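Side-chain contact in N-acetylmuramoyl-L-alanine amidase domain-containing protein SAOUHSC_02979 (Staphylococcus aureus, PDB 5T1Q), which probably cleaves amide bonds of cell-wall peptidoglycan, the crystallised part joining a glucosaminidase-type domain to a CHAP domain: residues 5-10 with 131-136. Numbering follows the deposited sequence.
Sequences QLPTQD and QLYSIN
Pro-7 sets its ring against two side chains, Tyr-133 and Ile-135, that project from one face of strand 131-140, and van der Waals packing carries the contact. CD1 of Ile-135 lies 4.0 Å from CB of Pro-7 and also comes near its CG and CA; the two side chains meet at about a right angle. With CG1 of Ile-135 placed between the backbone N and the carbonyl carbon (chi1 61°) and the chain then extended (chi2 171°), the terminal CD1 methyl does the touching. Tyr-133 receives the proline at its ring edge, not on a face: CG of Pro-7 stands near the ring plane, 3.5 Å from the phenol OH and 4.4 Å from CZ. CG2 of Ile-135 also lies at the ring edge, in plane, so the two strand residues pack on each other. The buried surface is small, 118 Å² in all. Thr-8, next to the proline, N-caps helix 9-13, whose Leu-12 packs on both Pro-7 and Tyr-133, while Lys-15 makes a cation-pi contact with the tyrosine. The N-terminal segment is thus laid against the antiparallel hairpin of 119-128 and 131-140 in the glucosaminidase-type domain, where Glu-126 of the partner strand touches all three residues.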
ATOM      1  N   GLN A   5     -14.058  -9.328   8.587  1.00 45.81           N
ATOM      2  CA  GLN A   5     -12.930  -8.572   8.022  1.00 43.83           C
ATOM      3  C   GLN A   5     -11.858  -9.443   7.368  1.00 43.58           C
ATOM      4  O   GLN A   5     -10.985  -8.926   6.671  1.00 41.85           O
ATOM      5  CB  GLN A   5     -12.262  -7.665   9.073  1.00 42.12           C
ATOM      6  CG  GLN A   5     -12.933  -6.323   9.251  1.00 41.71           C
ATOM      7  CD  GLN A   5     -12.929  -5.504   7.977  1.00 40.66           C
ATOM      8  OE1 GLN A   5     -13.980  -5.220   7.426  1.00 41.06           O
ATOM      9  NE2 GLN A   5     -11.745  -5.175   7.472  1.00 39.36           N
ATOM     10  N   LEU A   6     -11.908 -10.749   7.596  1.00 45.55           N
ATOM     11  CA  LEU A   6     -10.910 -11.651   7.022  1.00 45.80           C
ATOM     12  C   LEU A   6     -11.554 -12.438   5.892  1.00 47.26           C
ATOM     13  O   LEU A   6     -12.772 -12.372   5.722  1.00 48.05           O
ATOM     14  CB  LEU A   6     -10.339 -12.565   8.110  1.00 46.62           C
ATOM     15  CG  LEU A   6      -9.698 -11.838   9.304  1.00 45.77           C
ATOM     16  CD1 LEU A   6      -9.284 -12.848  10.362  1.00 47.06           C
ATOM     17  CD2 LEU A   6      -8.506 -10.980   8.891  1.00 44.24           C
ATOM     18  N   PRO A   7     -10.740 -13.131   5.072  1.00 47.75           N
ATOM     19  CA  PRO A   7     -11.324 -13.916   3.982  1.00 50.31           C
ATOM     20  C   PRO A   7     -12.221 -15.049   4.469  1.00 53.31           C
ATOM     21  O   PRO A   7     -11.855 -15.778   5.390  1.00 53.79           O
ATOM     22  CB  PRO A   7     -10.099 -14.501   3.264  1.00 49.52           C
ATOM     23  CG  PRO A   7      -8.977 -13.590   3.603  1.00 47.07           C
ATOM     24  CD  PRO A   7      -9.269 -13.066   4.977  1.00 46.45           C
ATOM     25  N   THR A   8     -13.393 -15.169   3.861  1.00 56.16           N
ATOM     26  CA  THR A   8     -14.323 -16.239   4.179  1.00 59.52           C
ATOM     27  C   THR A   8     -13.956 -17.466   3.354  1.00 61.38           C
ATOM     28  O   THR A   8     -13.125 -17.393   2.448  1.00 59.65           O
ATOM     29  CB  THR A   8     -15.767 -15.852   3.840  1.00 61.45           C
ATOM     30  OG1 THR A   8     -15.869 -15.586   2.435  1.00 61.79           O
ATOM     31  CG2 THR A   8     -16.193 -14.622   4.629  1.00 60.59           C
ATOM     32  N   GLN A   9     -14.595 -18.586   3.668  1.00 64.74           N
ATOM     33  CA  GLN A   9     -14.360 -19.837   2.958  1.00 67.33           C
ATOM     34  C   GLN A   9     -14.724 -19.710   1.475  1.00 68.07           C
ATOM     35  O   GLN A   9     -13.986 -20.191   0.609  1.00 67.53           O
ATOM     36  CB  GLN A   9     -15.151 -20.977   3.631  1.00 71.42           C
ATOM     37  CG  GLN A   9     -15.074 -22.350   2.959  1.00 75.09           C
ATOM     38  CD  GLN A   9     -13.661 -22.923   2.856  1.00 74.77           C
ATOM     39  OE1 GLN A   9     -12.690 -22.354   3.370  1.00 72.26           O
ATOM     40  NE2 GLN A   9     -13.546 -24.071   2.183  1.00 77.28           N
ATOM     41  N   ASP A  10     -15.845 -19.038   1.194  1.00 68.69           N
ATOM     42  CA  ASP A  10     -16.327 -18.847  -0.181  1.00 69.71           C
ATOM     43  C   ASP A  10     -15.397 -17.906  -0.973  1.00 66.88           C
ATOM     44  O   ASP A  10     -15.179 -18.099  -2.172  1.00 67.06           O
ATOM     45  CB  ASP A  10     -17.771 -18.317  -0.163  1.00 71.78           C
ATOM     46  CG  ASP A  10     -18.519 -18.569  -1.476  1.00 74.74           C
ATOM     47  OD1 ASP A  10     -17.942 -18.363  -2.564  1.00 74.29           O
ATOM     48  OD2 ASP A  10     -19.707 -18.967  -1.411  1.00 78.01           O
ATOM     49  N   GLN A 131       3.093 -15.115   0.659  1.00 55.02           N
ATOM     50  CA  GLN A 131       2.267 -15.601  -0.442  1.00 53.71           C
ATOM     51  C   GLN A 131       1.101 -14.622  -0.616  1.00 49.45           C
ATOM     52  O   GLN A 131       0.200 -14.574   0.224  1.00 49.59           O
ATOM     53  CB  GLN A 131       1.726 -17.002  -0.133  1.00 57.25           C
ATOM     54  CG  GLN A 131       2.787 -18.027   0.250  1.00 61.24           C
ATOM     55  CD  GLN A 131       2.201 -19.390   0.603  1.00 64.96           C
ATOM     56  OE1 GLN A 131       1.050 -19.698   0.273  1.00 67.52           O
ATOM     57  NE2 GLN A 131       2.998 -20.219   1.271  1.00 66.99           N
ATOM     58  N   LEU A 132       1.125 -13.846  -1.700  1.00 44.48           N
ATOM     59  CA  LEU A 132       0.091 -12.848  -1.969  1.00 41.69           C
ATOM     60  C   LEU A 132      -1.052 -13.391  -2.822  1.00 39.90           C
ATOM     61  O   LEU A 132      -0.841 -14.197  -3.724  1.00 41.51           O
ATOM     62  CB  LEU A 132       0.697 -11.631  -2.680  1.00 42.04           C
ATOM     63  CG  LEU A 132       1.568 -10.661  -1.870  1.00 42.01           C
ATOM     64  CD1 LEU A 132       2.590 -11.366  -1.008  1.00 43.73           C
ATOM     65  CD2 LEU A 132       2.263  -9.690  -2.804  1.00 42.15           C
ATOM     66  N   TYR A 133      -2.265 -12.943  -2.526  1.00 36.69           N
ATOM     67  CA  TYR A 133      -3.420 -13.331  -3.309  1.00 37.07           C
ATOM     68  C   TYR A 133      -4.460 -12.235  -3.252  1.00 35.44           C
ATOM     69  O   TYR A 133      -4.290 -11.241  -2.556  1.00 34.32           O
ATOM     70  CB  TYR A 133      -3.989 -14.678  -2.858  1.00 37.91           C
ATOM     71  CG  TYR A 133      -4.516 -14.717  -1.448  1.00 37.60           C
ATOM     72  CD1 TYR A 133      -3.653 -14.894  -0.375  1.00 37.91           C
ATOM     73  CD2 TYR A 133      -5.881 -14.624  -1.185  1.00 37.75           C
ATOM     74  CE1 TYR A 133      -4.125 -14.960   0.927  1.00 38.19           C
ATOM     75  CE2 TYR A 133      -6.371 -14.694   0.119  1.00 38.06           C
ATOM     76  CZ  TYR A 133      -5.486 -14.867   1.172  1.00 38.15           C
ATOM     77  OH  TYR A 133      -5.938 -14.925   2.474  1.00 38.16           O
ATOM     78  N   SER A 134      -5.526 -12.427  -4.010  1.00 35.48           N
ATOM     79  CA  SER A 134      -6.587 -11.460  -4.116  1.00 35.48           C
ATOM     80  C   SER A 134      -7.911 -12.169  -3.954  1.00 36.72           C
ATOM     81  O   SER A 134      -8.036 -13.335  -4.306  1.00 37.16           O
ATOM     82  CB  SER A 134      -6.529 -10.812  -5.503  1.00 35.74           C
ATOM     83  OG  SER A 134      -7.509  -9.801  -5.649  1.00 37.20           O
ATOM     84  N   ILE A 135      -8.880 -11.468  -3.378  1.00 37.33           N
ATOM     85  CA  ILE A 135     -10.250 -11.969  -3.264  1.00 38.84           C
ATOM     86  C   ILE A 135     -11.184 -10.838  -3.647  1.00 38.83           C
ATOM     87  O   ILE A 135     -10.854  -9.664  -3.477  1.00 36.92           O
ATOM     88  CB  ILE A 135     -10.622 -12.483  -1.853  1.00 39.60           C
ATOM     89  CG1 ILE A 135     -10.525 -11.372  -0.797  1.00 39.21           C
ATOM     90  CG2 ILE A 135      -9.762 -13.680  -1.473  1.00 40.24           C
ATOM     91  CD1 ILE A 135     -11.088 -11.767   0.552  1.00 39.86           C
ATOM     92  N   ASN A 136     -12.339 -11.206  -4.186  1.00 40.70           N
ATOM     93  CA  ASN A 136     -13.361 -10.263  -4.567  1.00 41.58           C
ATOM     94  C   ASN A 136     -14.403 -10.284  -3.442  1.00 42.19           C
ATOM     95  O   ASN A 136     -15.017 -11.321  -3.190  1.00 42.17           O
ATOM     96  CB  ASN A 136     -13.982 -10.696  -5.894  1.00 44.25           C
ATOM     97  CG  ASN A 136     -14.952  -9.675  -6.446  1.00 45.35           C
ATOM     98  OD1 ASN A 136     -16.122  -9.968  -6.627  1.00 50.19           O
ATOM     99  ND2 ASN A 136     -14.473  -8.469  -6.698  1.00 44.90           N
TER